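Disulfide isomerase (Salmonella enterica subsp. enterica serovar Typhimurium, PDB 3L9U) probably introduces disulfide bonds into other proteins by passing on its own redox-active disulfide, working as a thioredoxin-fold partner of the membrane protein DsbI. Local coordinates at residues K42-T45 with G46-D50; A142-D146 with P147-E151; A191-V194 with R195-T199. One frame throughout, in Å; residues are numbered along the deposited sequence.

Interaction 1. Residues K42-T45 with G46-D50; sequences KAVT and GPVSD
Thr45 O takes two bonds from a single residue, Ser49: the backbone N at 3.0 Å and the hydroxyl OG at 2.9 Å. The two donors reach it from opposite faces of the carbonyl plane, each tilted by roughly 30°, so they share the oxygen without competing for one direction. The serine hydroxyl gets there because chi1 of -63° sets OG beside its own backbone N, within bonding distance of Thr45 O, with Ser49 CB 3.2 Å from that same Thr45 O. One residue earlier, Val48 N donates to Val44 O at 3.0 Å. The side chains of this pair run side by side in the same direction, Val44 CG1 meeting Val48 CG2 at 3.8 Å. Pro47, which has no N-H to give, sets its ring against the preceding carbonyl oxygens instead, with CD 3.4 Å from Val44 O and CG 3.5 Å from Ala43 O. These bonds belong to the first turn of helix 45-52, just after the break that separates it from helix 35-43, at whose start stand Cys34 and Cys37, probably the redox-active pair of this thioredoxin-type fold. The side chain of Thr45 lies near them without touching. Val44 and Val48 both rest on Met190 of helix 187-198, and Val48 also meets Ile187. The inward side of the turn is lined by Phe58 and Phe92, which touch both Thr45 and Ser49. Thr45 OG1, the branch farther from the serine hydroxyl than CG2, is hydrogen-bonded to Tyr171 OH and Lys28 NZ, tying the helix start to the central sheet.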
# COMPACT_ATOMS: atom_id res chain seq x y z
N LYS A 42 -4.32 10.44 -0.58
CA LYS A 42 -4.43 11.75 -1.23
C LYS A 42 -3.53 12.81 -0.59
O LYS A 42 -3.01 13.67 -1.28
CB LYS A 42 -5.88 12.26 -1.23
CG LYS A 42 -6.77 11.52 -2.22
CD LYS A 42 -8.12 12.20 -2.38
CE LYS A 42 -9.03 11.98 -1.17
NZ LYS A 42 -10.31 12.75 -1.27
N ALA A 43 -3.35 12.73 0.73
CA ALA A 43 -2.81 13.87 1.48
C ALA A 43 -1.55 13.60 2.31
O ALA A 43 -0.72 14.50 2.48
CB ALA A 43 -3.90 14.45 2.37
N VAL A 44 -1.41 12.38 2.83
CA VAL A 44 -0.42 12.11 3.87
C VAL A 44 0.72 11.19 3.41
O VAL A 44 1.90 11.45 3.69
CB VAL A 44 -1.09 11.48 5.12
CG1 VAL A 44 -0.04 11.06 6.16
CG2 VAL A 44 -2.13 12.44 5.73
N THR A 45 0.36 10.12 2.70
CA THR A 45 1.35 9.09 2.36
C THR A 45 2.52 9.63 1.55
O THR A 45 3.67 9.31 1.82
CB THR A 45 0.66 7.92 1.64
OG1 THR A 45 -0.34 7.39 2.51
CG2 THR A 45 1.66 6.82 1.28
N GLY A 46 2.23 10.46 0.55
CA GLY A 46 3.27 11.01 -0.29
C GLY A 46 4.26 11.90 0.45
O GLY A 46 5.47 11.67 0.41
N PRO A 47 3.75 12.94 1.12
CA PRO A 47 4.67 13.84 1.82
C PRO A 47 5.46 13.15 2.92
O PRO A 47 6.65 13.46 3.09
CB PRO A 47 3.74 14.90 2.40
CG PRO A 47 2.58 14.92 1.46
CD PRO A 47 2.39 13.49 1.04
N VAL A 48 4.84 12.24 3.67
CA VAL A 48 5.59 11.51 4.69
C VAL A 48 6.68 10.64 4.05
O VAL A 48 7.84 10.66 4.49
CB VAL A 48 4.66 10.67 5.60
CG1 VAL A 48 5.48 9.77 6.51
CG2 VAL A 48 3.76 11.60 6.44
N SER A 49 6.31 9.88 3.02
CA SER A 49 7.31 9.06 2.33
C SER A 49 8.48 9.89 1.78
O SER A 49 9.63 9.46 1.86
CB SER A 49 6.66 8.24 1.21
OG SER A 49 5.73 7.33 1.75
N ASP A 50 8.18 11.04 1.24
CA ASP A 50 9.23 11.89 0.75
C ASP A 50 10.18 12.32 1.84
O ASP A 50 11.35 12.34 1.65
CB ASP A 50 8.65 13.11 0.09
CG ASP A 50 8.00 12.81 -1.23
OD1 ASP A 50 7.19 13.63 -1.66
OD2 ASP A 50 8.28 11.78 -1.86

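Interaction 2. Residues A142-D146 with P147-E151; sequences AALKD and PAVQE
An N-cap opens helix 147-155: Asp146 OD1 accepts from Ala148 N at 2.8 Å. The donor comes in from above the carboxylate plane, 64° out of it. The aspartate places its carboxylate there with CG anti to the backbone N (chi1 171°), which brings OD1 to Ala148 N. A second conformer of Asp146 was also modelled, and its carboxylate contacts are given here for the one described. Pro147 follows directly, in the first helical position, where a residue lacking an N-H costs no helix bond. Asp146 O closes the turn by accepting from Gln150 N at 3.1 Å; a second approach, from Val149 N, is bent and weak. In the same conformer the other side of the aspartate meets Val149, whose CG2 lies 3.6 Å from Asp146 OD2, the two side chains crossing at about a right angle. This cap ends the short link from helix 137-143, in which Ala143 to Asp146 form a type I beta turn, within the helical part of the DsbA-like thioredoxin fold. Helix 70-86 backs the junction: Ala143 packs on Val79, Leu144 touches Glu75, and Val149 reaches Ala78 and Ala82. Leu144 CD1 completes the apolar side by meeting Val149 CG1 at 4.1 Å, again nearly perpendicular. The link is also gripped from the helix by Gln150, whose chain bends at chi2 (-66°) and turns back beside Leu144. Its amide lies almost coplanar with the bond it makes, and Gln150 NE2 donates to Leu144 O at 2.7 Å.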
# COMPACT_ATOMS: atom_id res chain seq x y z
N ALA A 142 0.24 -11.69 -18.80
CA ALA A 142 1.60 -12.16 -19.05
C ALA A 142 2.57 -11.76 -17.94
O ALA A 142 3.45 -12.54 -17.56
CB ALA A 142 2.09 -11.66 -20.40
N ALA A 143 2.42 -10.54 -17.43
CA ALA A 143 3.31 -10.05 -16.37
C ALA A 143 3.00 -10.71 -15.03
O ALA A 143 3.87 -10.84 -14.18
CB ALA A 143 3.22 -8.54 -16.26
N LEU A 144 1.76 -11.15 -14.87
CA LEU A 144 1.33 -11.77 -13.62
C LEU A 144 2.16 -13.02 -13.35
O LEU A 144 2.31 -13.44 -12.21
CB LEU A 144 -0.17 -12.11 -13.68
CG LEU A 144 -0.83 -12.63 -12.40
CD1 LEU A 144 -0.59 -11.69 -11.24
CD2 LEU A 144 -2.32 -12.84 -12.62
N LYS A 145 2.72 -13.59 -14.42
CA LYS A 145 3.46 -14.84 -14.34
C LYS A 145 4.89 -14.67 -13.82
O LYS A 145 5.55 -15.65 -13.46
CB LYS A 145 3.51 -15.52 -15.72
CG LYS A 145 2.16 -15.63 -16.40
CD LYS A 145 2.22 -16.59 -17.58
CE LYS A 145 0.89 -16.67 -18.30
NZ LYS A 145 1.06 -17.05 -19.72
N ASP A 146 5.37 -13.44 -13.78
CA ASP A 146 6.72 -13.10 -13.32
C ASP A 146 6.93 -13.66 -11.92
O ASP A 146 6.13 -13.37 -11.04
CB ASP A 146 6.87 -11.56 -13.29
CG ASP A 146 8.17 -11.08 -12.60
OD1 ASP A 146 9.04 -11.89 -12.22
OD2 ASP A 146 8.31 -9.84 -12.44
N PRO A 147 7.99 -14.45 -11.70
CA PRO A 147 8.15 -15.04 -10.36
C PRO A 147 8.24 -13.99 -9.25
O PRO A 147 7.80 -14.26 -8.13
CB PRO A 147 9.47 -15.82 -10.46
CG PRO A 147 10.04 -15.56 -11.80
CD PRO A 147 9.00 -14.91 -12.67
N ALA A 148 8.80 -12.82 -9.54
CA ALA A 148 8.92 -11.80 -8.51
C ALA A 148 7.55 -11.23 -8.15
O ALA A 148 7.30 -10.85 -7.01
CB ALA A 148 9.87 -10.70 -8.94
N VAL A 149 6.66 -11.15 -9.14
CA VAL A 149 5.30 -10.68 -8.89
C VAL A 149 4.55 -11.69 -8.03
O VAL A 149 3.83 -11.32 -7.10
CB VAL A 149 4.54 -10.47 -10.21
CG1 VAL A 149 3.04 -10.31 -9.95
CG2 VAL A 149 5.10 -9.27 -10.96
N GLN A 150 4.72 -12.97 -8.34
CA GLN A 150 4.09 -14.02 -7.55
C GLN A 150 4.63 -14.00 -6.12
O GLN A 150 3.90 -14.23 -5.16
CB GLN A 150 4.26 -15.38 -8.22
CG GLN A 150 3.46 -15.49 -9.51
CD GLN A 150 1.96 -15.44 -9.25
OE1 GLN A 150 1.46 -16.15 -8.37
NE2 GLN A 150 1.25 -14.62 -10.01
N GLU A 151 5.92 -13.73 -5.96
CA GLU A 151 6.47 -13.64 -4.60
C GLU A 151 5.94 -12.42 -3.86
O GLU A 151 5.69 -12.48 -2.65
CB GLU A 151 8.00 -13.68 -4.60
CG GLU A 151 8.62 -13.65 -3.20
CD GLU A 151 8.11 -14.75 -2.29
OE1 GLU A 151 7.66 -15.81 -2.78
OE2 GLU A 151 8.15 -14.55 -1.05

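Interaction 3. Residues A191-V194 with R195-T199; sequences AELV and RELAT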
# COMPACT_ATOMS: atom_id res chain seq x y z
N ALA A 191 6.40 11.84 10.06
CA ALA A 191 7.70 11.63 9.43
C ALA A 191 8.78 11.42 10.48
O ALA A 191 9.63 10.53 10.34
CB ALA A 191 8.05 12.80 8.51
N GLU A 192 8.76 12.22 11.55
CA GLU A 192 9.74 12.03 12.62
C GLU A 192 9.52 10.72 13.38
O GLU A 192 10.48 10.07 13.80
CB GLU A 192 9.74 13.23 13.57
CG GLU A 192 10.33 14.46 12.94
CD GLU A 192 11.74 14.24 12.41
OE1 GLU A 192 12.55 13.60 13.12
OE2 GLU A 192 12.03 14.70 11.28
N LEU A 193 8.27 10.32 13.53
CA LEU A 193 7.94 9.03 14.14
C LEU A 193 8.56 7.90 13.32
O LEU A 193 9.22 7.00 13.86
CB LEU A 193 6.43 8.86 14.25
CG LEU A 193 5.92 7.49 14.69
CD1 LEU A 193 6.54 7.05 16.02
CD2 LEU A 193 4.39 7.51 14.75
N VAL A 194 8.35 7.94 12.01
CA VAL A 194 8.96 6.94 11.12
C VAL A 194 10.49 6.94 11.25
O VAL A 194 11.10 5.87 11.33
CB VAL A 194 8.53 7.14 9.65
CG1 VAL A 194 9.37 6.26 8.70
CG2 VAL A 194 7.02 6.87 9.50
N ARG A 195 11.11 8.12 11.27
CA ARG A 195 12.57 8.19 11.36
C ARG A 195 13.07 7.61 12.68
O ARG A 195 14.08 6.91 12.73
CB ARG A 195 13.07 9.62 11.19
CG ARG A 195 12.66 10.25 9.87
CD ARG A 195 13.15 11.68 9.75
NE ARG A 195 14.60 11.73 9.57
CZ ARG A 195 15.21 11.61 8.40
NH1 ARG A 195 14.51 11.46 7.28
NH2 ARG A 195 16.54 11.66 8.35
N GLU A 196 12.35 7.90 13.76
CA GLU A 196 12.69 7.37 15.08
C GLU A 196 12.60 5.84 15.09
O GLU A 196 13.49 5.15 15.61
CB GLU A 196 11.75 7.98 16.12
CG GLU A 196 11.99 7.53 17.55
CD GLU A 196 11.34 8.47 18.55
OE1 GLU A 196 11.66 9.68 18.52
OE2 GLU A 196 10.52 8.01 19.37
N LEU A 197 11.53 5.31 14.52
CA LEU A 197 11.33 3.86 14.51
C LEU A 197 12.35 3.18 13.61
O LEU A 197 12.81 2.07 13.91
CB LEU A 197 9.92 3.53 14.02
CG LEU A 197 8.80 3.99 14.96
CD1 LEU A 197 7.43 3.73 14.35
CD2 LEU A 197 8.93 3.32 16.33
N ALA A 198 12.73 3.85 12.53
CA ALA A 198 13.58 3.25 11.51
C ALA A 198 15.00 3.05 12.01
O ALA A 198 15.72 2.18 11.51
CB ALA A 198 13.59 4.12 10.26
N THR A 199 15.39 3.85 13.00
CA THR A 199 16.75 3.84 13.50
C THR A 199 16.87 3.17 14.87
O THR A 199 17.90 3.28 15.54
CB THR A 199 17.35 5.26 13.57
OG1 THR A 199 16.50 6.10 14.35
CG2 THR A 199 17.47 5.84 12.17
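The carboxylate plane of Glu192 is turned 38° from the guanidinium plane of Arg195, and OE2 approaches that group obliquely, at neither face nor edge, without forming a salt bridge. Glu192 OE2 stands 4.3 Å from Arg195 NE and well outside the guanidinium plane; none of the N-H groups is directed at it, and any attraction is probably only electrostatic. The carboxylate instead rests against the aliphatic chain, Glu192 OE2 lying 3.6 Å from Arg195 CD. On helix 187-198 of this thioredoxin-type fold, the arginine sends its charged end elsewhere: NH1 makes a salt bridge with Asp54, beyond the end of helix 45-52. A bend at chi3 (71°) carries the guanidinium to Asp54, while CG, set beside its own backbone N, stays low over the preceding turn. Glu196 likewise looks outward, its two carboxylate oxygens taking the backbone N-H groups of Ala5 and Phe6 near the N-terminus, before strand 12-14. The buried side carries Leu193, Val194, Leu197 and Ala198, which pack on Ile179 and Val173 of the sheet. The i to i+4 backbone bonds of the helix include Arg195 N to Ala191 O at 3.0 Å and Ala198 N to Val194 O at 2.9 Å. The two leucines meet at a slant on the sheet-facing side, where Leu193 CD1 lies 3.8 Å from Leu197 CD1.

In the fold
The three contacts follow in series along the chain and lie in one DsbA-like thioredoxin domain. Interactions 1 and 3 are neighbours, their centres about 14 Å apart: Val48 CG1 touches Ala191 CA at 4.1 Å, where helix 45-52 packs against helix 187-198. Through this packing, early and late parts of the thioredoxin fold meet beside the mixed sheet. Interaction 2 is remote, with centres about 28 Å from interaction 1, across the chain's centre, and 32 Å from interaction 3. It joins helices 137-143 and 147-155 in the helical insertion between strands 57-62 and 170-173, where both pack against helix 70-86.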